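Local coordinates for STIL N-terminal domain-containing protein (Trichoplax adhaerens, PDB 5OI9), which probably takes part in centriole assembly as the counterpart of STIL, whose direct binding of CEP85 ensures robust PLK4 activation, at residues Ser135-Leu149 / Ile183-Leu195. Sequence-based numbering, arbitrary orientation.
Sequences SPFSISEYYDAFQTL and INVTSGVVVPSAL
Val190 CB rises from strand 180-192 beneath helix 139-155, and its two methyls part company at once. CG1, anti to the carbonyl carbon (chi1 -68°), runs up against Tyr142, lying 3.4 Å from CD1 at the ring's edge and close to CB as well. Val190 CG2 turns along the helix instead, 4.0 Å from Ala145 CB and close to the backbone N of Phe146, with Leu149 CD1 at the limit of contact. Just ahead of the N-cap residue Ser138, Phe137 lies over the strand: one face of its ring receives Gly188 CA in a CH-pi contact, 4.2 Å from the ring centroid and 15° off the normal, while Thr186 CG2 touches the edge at CD2, 3.7 Å away. Because Gly188 lacks a side chain, both Phe137 and Tyr142 can settle close to the strand backbone. This is helix-on-sheet packing inside the STIL N-terminal domain: the axes of helix 139-149 and strand 183-192 cross at -47°, and the helix lies over one face of a large mixed sheet, while Val185, Ser187 and Val189 point to the other face, toward strand 343-348. Replacing Phe137 with an alanine would probably leave Gly188 CA and the Thr186 methyl without their apolar cover and remove the stack with His171. At the far end, Phe146 CE1 reaches 3.6 Å from Pro192 CG, the ring tilted against the proline, and the Leu149 methyl CD2 abuts Pro192 CG at 3.8 Å; Phe322, from neighbouring strand 322-334, meets the Phe146 ring.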
loop_
_atom_site.group_PDB
_atom_site.type_symbol
_atom_site.label_atom_id
_atom_site.label_comp_id
_atom_site.label_asym_id
_atom_site.label_seq_id
_atom_site.Cartn_x
_atom_site.Cartn_y
_atom_site.Cartn_z
ATOM N N SER A 135 5.933 24.343 0.509
ATOM C CA SER A 135 5.998 23.838 -0.858
ATOM C C SER A 135 6.765 22.512 -0.980
ATOM O O SER A 135 6.233 21.561 -1.555
ATOM C CB SER A 135 6.607 24.888 -1.796
ATOM O OG SER A 135 5.873 26.103 -1.754
ATOM N N PRO A 136 7.994 22.427 -0.458
ATOM C CA PRO A 136 8.788 21.214 -0.650
ATOM C C PRO A 136 8.654 20.234 0.512
ATOM O O PRO A 136 8.313 20.592 1.643
ATOM C CB PRO A 136 10.227 21.750 -0.740
ATOM C CG PRO A 136 10.174 23.198 -0.252
ATOM C CD PRO A 136 8.783 23.426 0.283
ATOM N N PHE A 137 8.933 18.969 0.205
ATOM C CA PHE A 137 8.924 17.898 1.191
ATOM C C PHE A 137 10.296 17.779 1.840
ATOM O O PHE A 137 11.319 17.724 1.147
ATOM C CB PHE A 137 8.538 16.568 0.540
ATOM C CG PHE A 137 7.062 16.396 0.336
ATOM C CD1 PHE A 137 6.276 15.873 1.347
ATOM C CD2 PHE A 137 6.462 16.734 -0.866
ATOM C CE1 PHE A 137 4.924 15.700 1.172
ATOM C CE2 PHE A 137 5.098 16.563 -1.050
ATOM C CZ PHE A 137 4.329 16.046 -0.024
ATOM N N SER A 138 10.309 17.725 3.167
ATOM C CA SER A 138 11.523 17.546 3.949
ATOM C C SER A 138 11.531 16.151 4.562
ATOM O O SER A 138 10.508 15.465 4.616
ATOM C CB SER A 138 11.636 18.608 5.046
ATOM O OG SER A 138 10.609 18.439 6.007
ATOM N N ILE A 139 12.707 15.733 5.033
ATOM C CA ILE A 139 12.830 14.386 5.582
ATOM C C ILE A 139 12.054 14.260 6.889
ATOM O O ILE A 139 11.584 13.167 7.237
ATOM C CB ILE A 139 14.317 14.013 5.747
ATOM C CG1 ILE A 139 14.461 12.553 6.180
ATOM C CG2 ILE A 139 15.004 14.945 6.729
ATOM C CD1 ILE A 139 13.858 11.568 5.199
ATOM N N SER A 140 11.879 15.365 7.620
ATOM C CA SER A 140 11.062 15.322 8.830
ATOM C C SER A 140 9.611 14.995 8.500
ATOM O O SER A 140 8.947 14.261 9.242
ATOM C CB SER A 140 11.151 16.651 9.580
ATOM O OG SER A 140 10.523 17.692 8.852
ATOM N N GLU A 141 9.102 15.531 7.390
ATOM C CA GLU A 141 7.739 15.220 6.975
ATOM C C GLU A 141 7.617 13.766 6.533
ATOM O O GLU A 141 6.638 13.089 6.867
ATOM C CB GLU A 141 7.309 16.171 5.857
ATOM C CG GLU A 141 5.827 16.138 5.526
ATOM C CD GLU A 141 5.435 17.206 4.521
ATOM O OE1 GLU A 141 6.268 18.096 4.241
ATOM O OE2 GLU A 141 4.294 17.155 4.008
ATOM N N TYR A 142 8.606 13.267 5.784
ATOM C CA TYR A 142 8.606 11.857 5.408
ATOM C C TYR A 142 8.696 10.962 6.636
ATOM O O TYR A 142 8.031 9.921 6.707
ATOM C CB TYR A 142 9.770 11.559 4.462
ATOM C CG TYR A 142 9.671 12.169 3.078
ATOM C CD1 TYR A 142 8.685 11.766 2.184
ATOM C CD2 TYR A 142 10.591 13.116 2.651
ATOM C CE1 TYR A 142 8.607 12.304 0.914
ATOM C CE2 TYR A 142 10.519 13.663 1.381
ATOM C CZ TYR A 142 9.526 13.250 0.517
ATOM O OH TYR A 142 9.450 13.790 -0.745
ATOM N N TYR A 143 9.526 11.349 7.609
ATOM C CA TYR A 143 9.725 10.530 8.801
ATOM C C TYR A 143 8.435 10.392 9.597
ATOM O O TYR A 143 8.072 9.292 10.029
ATOM C CB TYR A 143 10.833 11.135 9.667
ATOM C CG TYR A 143 10.969 10.503 11.034
ATOM C CD1 TYR A 143 11.710 9.341 11.214
ATOM C CD2 TYR A 143 10.363 11.072 12.149
ATOM C CE1 TYR A 143 11.840 8.762 12.461
ATOM C CE2 TYR A 143 10.484 10.498 13.399
ATOM C CZ TYR A 143 11.225 9.343 13.550
ATOM O OH TYR A 143 11.349 8.768 14.794
ATOM N N ASP A 144 7.728 11.505 9.807
ATOM C CA ASP A 144 6.481 11.447 10.562
ATOM C C ASP A 144 5.432 10.618 9.832
ATOM O O ASP A 144 4.660 9.890 10.467
ATOM C CB ASP A 144 5.968 12.860 10.836
ATOM C CG ASP A 144 6.831 13.605 11.837
ATOM O OD1 ASP A 144 7.343 12.958 12.776
ATOM O OD2 ASP A 144 7.003 14.833 11.687
ATOM N N ALA A 145 5.394 10.704 8.500
ATOM C CA ALA A 145 4.445 9.897 7.741
ATOM C C ALA A 145 4.752 8.411 7.881
ATOM O O ALA A 145 3.834 7.590 8.003
ATOM C CB ALA A 145 4.457 10.311 6.272
ATOM N N PHE A 146 6.037 8.044 7.876
ATOM C CA PHE A 146 6.396 6.633 7.974
ATOM C C PHE A 146 6.148 6.083 9.372
ATOM O O PHE A 146 5.787 4.908 9.520
ATOM C CB PHE A 146 7.854 6.426 7.573
ATOM C CG PHE A 146 8.257 4.982 7.502
ATOM C CD1 PHE A 146 7.744 4.157 6.514
ATOM C CD2 PHE A 146 9.143 4.446 8.423
ATOM C CE1 PHE A 146 8.109 2.824 6.444
ATOM C CE2 PHE A 146 9.515 3.114 8.354
ATOM C CZ PHE A 146 8.998 2.305 7.362
ATOM N N GLN A 147 6.341 6.905 10.408
ATOM C CA GLN A 147 5.975 6.483 11.756
ATOM C C GLN A 147 4.488 6.169 11.843
ATOM O O GLN A 147 4.090 5.145 12.414
ATOM C CB GLN A 147 6.360 7.562 12.769
ATOM C CG GLN A 147 7.860 7.778 12.895
ATOM C CD GLN A 147 8.581 6.545 13.403
ATOM O OE1 GLN A 147 8.054 5.802 14.229
ATOM N NE2 GLN A 147 9.788 6.318 12.903
ATOM N N THR A 148 3.650 7.037 11.270
ATOM C CA THR A 148 2.217 6.761 11.219
ATOM C C THR A 148 1.930 5.489 10.430
ATOM O O THR A 148 1.071 4.688 10.820
ATOM C CB THR A 148 1.473 7.954 10.612
ATOM O OG1 THR A 148 1.592 9.085 11.483
ATOM C CG2 THR A 148 -0.001 7.630 10.409
ATOM N N LEU A 149 2.654 5.273 9.328
ATOM C CA LEU A 149 2.440 4.074 8.525
ATOM C C LEU A 149 2.763 2.813 9.320
ATOM O O LEU A 149 1.979 1.859 9.332
ATOM C CB LEU A 149 3.274 4.144 7.241
ATOM C CG LEU A 149 3.062 3.094 6.141
ATOM C CD1 LEU A 149 3.501 3.645 4.794
ATOM C CD2 LEU A 149 3.814 1.795 6.431
ATOM N N ILE A 183 -1.378 25.696 -11.213
ATOM C CA ILE A 183 -1.162 24.882 -10.019
ATOM C C ILE A 183 0.166 24.150 -10.153
ATOM O O ILE A 183 0.428 23.510 -11.176
ATOM C CB ILE A 183 -2.296 23.861 -9.790
ATOM C CG1 ILE A 183 -3.666 24.537 -9.830
ATOM C CG2 ILE A 183 -2.105 23.149 -8.457
ATOM C CD1 ILE A 183 -4.810 23.590 -9.551
ATOM N N ASN A 184 0.999 24.233 -9.118
ATOM C CA ASN A 184 2.179 23.387 -8.993
ATOM C C ASN A 184 1.832 22.241 -8.050
ATOM O O ASN A 184 1.585 22.460 -6.860
ATOM C CB ASN A 184 3.381 24.173 -8.481
ATOM C CG ASN A 184 4.613 23.302 -8.313
ATOM O OD1 ASN A 184 4.974 22.925 -7.198
ATOM N ND2 ASN A 184 5.257 22.968 -9.424
ATOM N N VAL A 185 1.809 21.023 -8.583
ATOM C CA VAL A 185 1.431 19.839 -7.823
ATOM C C VAL A 185 2.697 19.060 -7.500
ATOM O O VAL A 185 3.407 18.612 -8.406
ATOM C CB VAL A 185 0.431 18.968 -8.602
ATOM C CG1 VAL A 185 0.024 17.753 -7.781
ATOM C CG2 VAL A 185 -0.783 19.782 -9.011
ATOM N N THR A 186 2.990 18.912 -6.211
ATOM C CA THR A 186 4.095 18.087 -5.736
ATOM C C THR A 186 3.524 16.913 -4.953
ATOM O O THR A 186 2.660 17.101 -4.090
ATOM C CB THR A 186 5.059 18.891 -4.858
ATOM O OG1 THR A 186 5.674 19.926 -5.635
ATOM C CG2 THR A 186 6.141 17.986 -4.287
ATOM N N SER A 187 4.005 15.708 -5.253
ATOM C CA SER A 187 3.534 14.486 -4.616
ATOM C C SER A 187 4.704 13.771 -3.956
ATOM O O SER A 187 5.756 13.593 -4.578
ATOM C CB SER A 187 2.863 13.558 -5.631
ATOM O OG SER A 187 3.809 13.055 -6.560
ATOM N N GLY A 188 4.515 13.359 -2.709
ATOM C CA GLY A 188 5.533 12.619 -1.990
ATOM C C GLY A 188 4.959 11.344 -1.410
ATOM O O GLY A 188 3.788 11.278 -1.035
ATOM N N VAL A 189 5.808 10.320 -1.343
ATOM C CA VAL A 189 5.403 9.000 -0.876
ATOM C C VAL A 189 6.496 8.428 0.019
ATOM O O VAL A 189 7.680 8.743 -0.132
ATOM C CB VAL A 189 5.107 8.044 -2.057
ATOM C CG1 VAL A 189 6.394 7.659 -2.778
ATOM C CG2 VAL A 189 4.353 6.807 -1.584
ATOM N N VAL A 190 6.086 7.598 0.975
ATOM C CA VAL A 190 7.003 6.792 1.771
ATOM C C VAL A 190 6.529 5.347 1.725
ATOM O O VAL A 190 5.328 5.072 1.826
ATOM C CB VAL A 190 7.111 7.287 3.233
ATOM C CG1 VAL A 190 7.793 8.640 3.287
ATOM C CG2 VAL A 190 5.743 7.359 3.887
ATOM N N VAL A 191 7.470 4.429 1.537
ATOM C CA VAL A 191 7.185 2.996 1.491
ATOM C C VAL A 191 8.221 2.281 2.350
ATOM O O VAL A 191 9.404 2.652 2.311
ATOM C CB VAL A 191 7.199 2.473 0.045
ATOM C CG1 VAL A 191 7.053 0.958 0.015
ATOM C CG2 VAL A 191 6.097 3.130 -0.770
ATOM N N PRO A 192 7.841 1.275 3.139
ATOM C CA PRO A 192 8.854 0.494 3.854
ATOM C C PRO A 192 9.814 -0.145 2.866
ATOM O O PRO A 192 9.410 -0.646 1.813
ATOM C CB PRO A 192 8.031 -0.557 4.606
ATOM C CG PRO A 192 6.679 0.038 4.733
ATOM C CD PRO A 192 6.473 0.869 3.504
ATOM N N SER A 193 11.099 -0.101 3.199
ATOM C CA SER A 193 12.119 -0.608 2.297
ATOM C C SER A 193 12.391 -2.095 2.471
ATOM O O SER A 193 13.023 -2.690 1.598
ATOM C CB SER A 193 13.424 0.170 2.485
ATOM O OG SER A 193 13.924 0.005 3.796
ATOM N N ALA A 194 11.910 -2.709 3.549
ATOM C CA ALA A 194 12.272 -4.085 3.879
ATOM C C ALA A 194 12.078 -5.031 2.699
ATOM O O ALA A 194 11.002 -5.088 2.097
ATOM C CB ALA A 194 11.443 -4.563 5.072
ATOM N N LEU A 195 13.138 -5.768 2.367
ATOM C CA LEU A 195 13.071 -6.842 1.385
ATOM C C LEU A 195 12.771 -8.160 2.087
ATOM O O LEU A 195 13.423 -8.504 3.078
ATOM C CB LEU A 195 14.384 -6.964 0.612
ATOM C CG LEU A 195 14.818 -5.844 -0.334
ATOM C CD1 LEU A 195 16.087 -6.248 -1.071
ATOM C CD2 LEU A 195 13.709 -5.501 -1.316
#